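Local structure of congerin-1 (Conger myriaster, 1C1L) at residues I90-D102 with L109-P121. The protein binds beta-galactosides such as lactose as a homodimeric galectin of the conger eel, although its physiological role is not yet known. Sequence-based numbering, arbitrary orientation.
Sequences ITLSYDINKFYID and LEFPNRYSKEFLP
F99 and I101 pair with F111 and L109 in an antiparallel beta hairpin at one margin of the galectin beta-sandwich, and beyond P112 the chain passes across the end of the tight turn that joins strands 87-94 and 98-103. Four backbone hydrogen bonds bind the hairpin: F99 N donates to F111 O at 2.8 Å and F111 N returns a bond to F99 O; I101 and L109 exchange a similar pair. Just past the last pair of the ladder, K98 with P112, N113 gives its backbone N to N97 O. Its amide, turned anti to the backbone N (chi1 -179°), does more: ND2 donates almost straight to D95 O at 3.0 Å and also to K117 O, while OD1 accepts from K117 N. A short side chain carrying both donor and acceptor suits this buried place, where it ties two turns together. D95 in turn shapes its own turn: OD1 accepts from N97 N, an Asx turn, and from K98 N on the opposite face of the carboxylate, which extends it to an Asx motif, while Y100 OH donates to OD2 at 2.6 Å.

The apolar side chains of F99, I101, L109 and F111 share the inward face, toward the second sheet, where F111 and L109 reach M61. L120 CD1 sits 3.7 Å from F99 CE2 at that ring's edge, yet lies over a face of Y94, whose OH bonds to F12 O. On the outward face K98 and E110 form a salt bridge, suited to solvent; E110 CG comes obliquely to Y100 CD1, 3.9 Å away, and OE2 lies at the edge of that ring. I96 CD1 touches E118 CG and S116 CB near the surface. One water bridges the turns, donating to I96 O and N113 O, both at 2.7 Å, and accepting from S116 OG.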
loop_
_atom_site.group_PDB
_atom_site.type_symbol
_atom_site.label_atom_id
_atom_site.label_comp_id
_atom_site.label_asym_id
_atom_site.label_seq_id
_atom_site.Cartn_x
_atom_site.Cartn_y
_atom_site.Cartn_z
ATOM N N ILE A 90 -7.899 -0.962 10.544
ATOM C CA ILE A 90 -7.129 -1.279 11.727
ATOM C C ILE A 90 -5.789 -0.564 11.572
ATOM O O ILE A 90 -5.134 -0.673 10.529
ATOM C CB ILE A 90 -6.942 -2.816 11.834
ATOM C CG1 ILE A 90 -8.280 -3.532 11.982
ATOM C CG2 ILE A 90 -6.050 -3.092 13.041
ATOM C CD1 ILE A 90 -8.132 -5.043 11.722
ATOM N N THR A 91 -5.374 0.182 12.584
ATOM C CA THR A 91 -4.086 0.857 12.589
ATOM C C THR A 91 -3.151 0.166 13.568
ATOM O O THR A 91 -3.483 -0.094 14.732
ATOM C CB THR A 91 -4.227 2.323 13.010
ATOM O OG1 THR A 91 -5.124 2.907 12.082
ATOM C CG2 THR A 91 -2.885 3.069 13.050
ATOM N N LEU A 92 -1.942 -0.071 13.093
ATOM C CA LEU A 92 -0.912 -0.728 13.857
ATOM C C LEU A 92 0.285 0.198 13.994
ATOM O O LEU A 92 0.669 0.897 13.050
ATOM C CB LEU A 92 -0.420 -1.984 13.163
ATOM C CG LEU A 92 -1.345 -3.052 12.604
ATOM C CD1 LEU A 92 -0.541 -4.124 11.891
ATOM C CD2 LEU A 92 -2.088 -3.706 13.748
ATOM N N SER A 93 0.865 0.209 15.173
ATOM C CA SER A 93 2.129 0.856 15.409
ATOM C C SER A 93 2.844 -0.034 16.418
ATOM O O SER A 93 2.251 -0.969 16.982
ATOM C CB SER A 93 1.915 2.272 15.961
ATOM O OG SER A 93 1.127 2.359 17.143
ATOM N N TYR A 94 4.125 0.184 16.654
ATOM C CA TYR A 94 4.856 -0.635 17.589
ATOM C C TYR A 94 6.113 0.061 18.063
ATOM O O TYR A 94 6.580 1.036 17.461
ATOM C CB TYR A 94 5.227 -1.968 16.931
ATOM C CG TYR A 94 6.165 -1.907 15.734
ATOM C CD1 TYR A 94 5.709 -1.520 14.467
ATOM C CD2 TYR A 94 7.486 -2.288 15.925
ATOM C CE1 TYR A 94 6.595 -1.529 13.387
ATOM C CE2 TYR A 94 8.372 -2.300 14.853
ATOM C CZ TYR A 94 7.915 -1.924 13.596
ATOM O OH TYR A 94 8.796 -2.014 12.547
ATOM N N ASP A 95 6.620 -0.381 19.193
ATOM C CA ASP A 95 7.943 0.025 19.605
ATOM C C ASP A 95 8.703 -1.282 19.836
ATOM O O ASP A 95 8.151 -2.353 19.563
ATOM C CB ASP A 95 7.841 0.901 20.861
ATOM C CG ASP A 95 7.078 0.360 22.056
ATOM O OD1 ASP A 95 7.137 -0.828 22.358
ATOM O OD2 ASP A 95 6.435 1.165 22.705
ATOM N N ILE A 96 9.888 -1.275 20.457
ATOM C CA ILE A 96 10.692 -2.483 20.625
ATOM C C ILE A 96 10.023 -3.490 21.572
ATOM O O ILE A 96 10.304 -4.684 21.499
ATOM C CB ILE A 96 12.135 -2.030 21.121
ATOM C CG1 ILE A 96 13.140 -3.183 21.120
ATOM C CG2 ILE A 96 12.053 -1.522 22.544
ATOM C CD1 ILE A 96 13.715 -3.531 19.745
ATOM N N ASN A 97 9.081 -3.053 22.403
ATOM C CA ASN A 97 8.396 -3.902 23.385
ATOM C C ASN A 97 7.021 -4.408 23.004
ATOM O O ASN A 97 6.656 -5.542 23.306
ATOM C CB ASN A 97 8.191 -3.188 24.697
ATOM C CG ASN A 97 9.471 -2.650 25.279
ATOM O OD1 ASN A 97 10.481 -3.343 25.323
ATOM N ND2 ASN A 97 9.502 -1.400 25.719
ATOM N N LYS A 98 6.198 -3.577 22.369
ATOM C CA LYS A 98 4.802 -3.878 22.091
ATOM C C LYS A 98 4.307 -3.372 20.745
ATOM O O LYS A 98 4.840 -2.402 20.189
ATOM C CB LYS A 98 3.877 -3.241 23.115
ATOM C CG LYS A 98 4.078 -3.622 24.565
ATOM C CD LYS A 98 3.185 -2.737 25.400
ATOM C CE LYS A 98 3.508 -2.964 26.863
ATOM N NZ LYS A 98 2.662 -2.168 27.734
ATOM N N PHE A 99 3.292 -4.059 20.264
ATOM C CA PHE A 99 2.459 -3.658 19.151
ATOM C C PHE A 99 1.247 -3.039 19.815
ATOM O O PHE A 99 0.767 -3.488 20.870
ATOM C CB PHE A 99 1.945 -4.815 18.310
ATOM C CG PHE A 99 3.019 -5.340 17.390
ATOM C CD1 PHE A 99 3.918 -6.308 17.837
ATOM C CD2 PHE A 99 3.128 -4.811 16.095
ATOM C CE1 PHE A 99 4.935 -6.747 16.992
ATOM C CE2 PHE A 99 4.147 -5.257 15.260
ATOM C CZ PHE A 99 5.048 -6.217 15.708
ATOM N N TYR A 100 0.756 -2.006 19.155
ATOM C CA TYR A 100 -0.410 -1.256 19.561
ATOM C C TYR A 100 -1.382 -1.372 18.398
ATOM O O TYR A 100 -1.088 -0.944 17.268
ATOM C CB TYR A 100 -0.011 0.193 19.805
ATOM C CG TYR A 100 1.116 0.298 20.818
ATOM C CD1 TYR A 100 0.817 0.180 22.171
ATOM C CD2 TYR A 100 2.435 0.503 20.410
ATOM C CE1 TYR A 100 1.826 0.267 23.121
ATOM C CE2 TYR A 100 3.454 0.591 21.360
ATOM C CZ TYR A 100 3.132 0.473 22.714
ATOM O OH TYR A 100 4.100 0.553 23.687
ATOM N N ILE A 101 -2.550 -1.946 18.659
ATOM C CA ILE A 101 -3.556 -2.233 17.647
ATOM C C ILE A 101 -4.761 -1.361 17.918
ATOM O O ILE A 101 -5.412 -1.450 18.967
ATOM C CB ILE A 101 -3.924 -3.729 17.707
ATOM C CG1 ILE A 101 -2.678 -4.585 17.470
ATOM C CG2 ILE A 101 -4.988 -4.050 16.651
ATOM C CD1 ILE A 101 -2.651 -5.919 18.244
ATOM N N ASP A 102 -5.068 -0.470 17.007
ATOM C CA ASP A 102 -6.202 0.401 17.166
ATOM C C ASP A 102 -7.226 0.030 16.108
ATOM O O ASP A 102 -7.053 0.325 14.922
ATOM C CB ASP A 102 -5.697 1.845 17.021
ATOM C CG ASP A 102 -6.717 2.965 17.134
ATOM O OD1 ASP A 102 -7.883 2.804 16.782
ATOM O OD2 ASP A 102 -6.334 4.043 17.573
ATOM N N LEU A 109 -5.781 -2.687 21.460
ATOM C CA LEU A 109 -5.191 -3.883 22.046
ATOM C C LEU A 109 -3.681 -3.744 22.008
ATOM O O LEU A 109 -3.151 -2.911 21.269
ATOM C CB LEU A 109 -5.611 -5.134 21.265
ATOM C CG LEU A 109 -7.108 -5.428 21.170
ATOM C CD1 LEU A 109 -7.411 -6.500 20.142
ATOM C CD2 LEU A 109 -7.581 -5.843 22.547
ATOM N N GLU A 110 -2.948 -4.486 22.828
ATOM C CA GLU A 110 -1.496 -4.499 22.805
ATOM C C GLU A 110 -1.104 -5.943 22.671
ATOM O O GLU A 110 -1.862 -6.827 23.079
ATOM C CB GLU A 110 -0.886 -4.010 24.079
ATOM C CG GLU A 110 -1.080 -2.523 24.236
ATOM C CD GLU A 110 -0.684 -1.961 25.591
ATOM O OE1 GLU A 110 -0.187 -2.687 26.452
ATOM O OE2 GLU A 110 -0.883 -0.769 25.787
ATOM N N PHE A 111 0.068 -6.172 22.112
ATOM C CA PHE A 111 0.576 -7.521 21.953
ATOM C C PHE A 111 2.089 -7.412 22.066
ATOM O O PHE A 111 2.624 -6.397 21.606
ATOM C CB PHE A 111 0.172 -8.070 20.577
ATOM C CG PHE A 111 0.573 -9.523 20.350
ATOM C CD1 PHE A 111 -0.120 -10.554 20.986
ATOM C CD2 PHE A 111 1.637 -9.821 19.499
ATOM C CE1 PHE A 111 0.263 -11.884 20.772
ATOM C CE2 PHE A 111 2.013 -11.150 19.293
ATOM C CZ PHE A 111 1.327 -12.178 19.928
ATOM N N PRO A 112 2.856 -8.332 22.657
ATOM C CA PRO A 112 4.296 -8.204 22.745
ATOM C C PRO A 112 4.974 -8.214 21.389
ATOM O O PRO A 112 4.532 -8.863 20.440
ATOM C CB PRO A 112 4.738 -9.351 23.634
ATOM C CG PRO A 112 3.614 -10.348 23.546
ATOM C CD PRO A 112 2.375 -9.477 23.423
ATOM N N ASN A 113 6.071 -7.478 21.308
ATOM C CA ASN A 113 6.924 -7.521 20.136
ATOM C C ASN A 113 7.904 -8.611 20.537
ATOM O O ASN A 113 8.993 -8.397 21.081
ATOM C CB ASN A 113 7.640 -6.184 19.936
ATOM C CG ASN A 113 8.548 -6.119 18.718
ATOM O OD1 ASN A 113 8.935 -7.139 18.136
ATOM N ND2 ASN A 113 8.934 -4.944 18.250
ATOM N N ARG A 114 7.510 -9.849 20.276
ATOM C CA ARG A 114 8.268 -11.027 20.682
ATOM C C ARG A 114 9.679 -11.150 20.135
ATOM O O ARG A 114 10.597 -11.618 20.812
ATOM C CB ARG A 114 7.452 -12.257 20.300
ATOM C CG ARG A 114 6.222 -12.344 21.187
ATOM C CD ARG A 114 5.306 -13.479 20.783
ATOM N NE ARG A 114 4.286 -13.707 21.794
ATOM C CZ ARG A 114 3.250 -14.535 21.613
ATOM N NH1 ARG A 114 3.029 -15.187 20.472
ATOM N NH2 ARG A 114 2.388 -14.671 22.614
ATOM N N TYR A 115 9.897 -10.663 18.923
ATOM C CA TYR A 115 11.175 -10.820 18.258
ATOM C C TYR A 115 11.996 -9.530 18.211
ATOM O O TYR A 115 12.974 -9.465 17.473
ATOM C CB TYR A 115 10.915 -11.380 16.843
ATOM C CG TYR A 115 9.956 -12.569 16.857
ATOM C CD1 TYR A 115 10.164 -13.640 17.736
ATOM C CD2 TYR A 115 8.842 -12.544 16.026
ATOM C CE1 TYR A 115 9.234 -14.681 17.784
ATOM C CE2 TYR A 115 7.917 -13.582 16.069
ATOM C CZ TYR A 115 8.124 -14.637 16.954
ATOM O OH TYR A 115 7.203 -15.650 17.028
ATOM N N SER A 116 11.640 -8.510 18.989
ATOM C CA SER A 116 12.369 -7.241 19.022
ATOM C C SER A 116 12.663 -6.645 17.646
ATOM O O SER A 116 13.772 -6.255 17.278
ATOM C CB SER A 116 13.662 -7.445 19.821
ATOM O OG SER A 116 13.311 -7.830 21.149
ATOM N N LYS A 117 11.595 -6.540 16.879
ATOM C CA LYS A 117 11.664 -6.014 15.533
ATOM C C LYS A 117 11.553 -4.506 15.552
ATOM O O LYS A 117 10.829 -3.934 16.357
ATOM C CB LYS A 117 10.543 -6.580 14.674
ATOM C CG LYS A 117 10.675 -8.076 14.466
ATOM C CD LYS A 117 12.016 -8.341 13.809
ATOM C CE LYS A 117 12.001 -9.736 13.262
ATOM N NZ LYS A 117 13.203 -9.897 12.474
ATOM N N GLU A 118 12.335 -3.864 14.687
ATOM C CA GLU A 118 12.284 -2.425 14.528
ATOM C C GLU A 118 11.891 -2.005 13.122
ATOM O O GLU A 118 11.774 -0.808 12.845
ATOM C CB GLU A 118 13.639 -1.834 14.866
ATOM C CG GLU A 118 13.819 -1.901 16.371
ATOM C CD GLU A 118 15.152 -1.412 16.885
ATOM O OE1 GLU A 118 16.190 -1.875 16.416
ATOM O OE2 GLU A 118 15.132 -0.569 17.773
ATOM N N PHE A 119 11.694 -2.976 12.236
ATOM C CA PHE A 119 11.300 -2.743 10.859
ATOM C C PHE A 119 10.536 -3.998 10.426
ATOM O O PHE A 119 10.973 -5.113 10.758
ATOM C CB PHE A 119 12.548 -2.537 9.980
ATOM C CG PHE A 119 12.192 -2.452 8.505
ATOM C CD1 PHE A 119 11.406 -1.395 8.040
ATOM C CD2 PHE A 119 12.583 -3.473 7.637
ATOM C CE1 PHE A 119 11.005 -1.374 6.713
ATOM C CE2 PHE A 119 12.174 -3.442 6.307
ATOM C CZ PHE A 119 11.385 -2.393 5.847
ATOM N N LEU A 120 9.407 -3.859 9.728
ATOM C CA LEU A 120 8.625 -5.004 9.264
ATOM C C LEU A 120 8.363 -4.862 7.768
ATOM O O LEU A 120 7.619 -3.958 7.371
ATOM C CB LEU A 120 7.278 -5.093 9.966
ATOM C CG LEU A 120 7.316 -5.328 11.469
ATOM C CD1 LEU A 120 5.922 -5.181 12.029
ATOM C CD2 LEU A 120 7.829 -6.722 11.772
ATOM N N PRO A 121 8.968 -5.677 6.901
ATOM C CA PRO A 121 8.883 -5.553 5.443
ATOM C C PRO A 121 7.667 -6.152 4.758
ATOM O O PRO A 121 7.460 -5.934 3.564
ATOM C CB PRO A 121 10.164 -6.184 4.972
ATOM C CG PRO A 121 10.291 -7.344 5.927
ATOM C CD PRO A 121 9.967 -6.684 7.254
HETATM O O HOH W 1 10.909 -7.118 22.520
#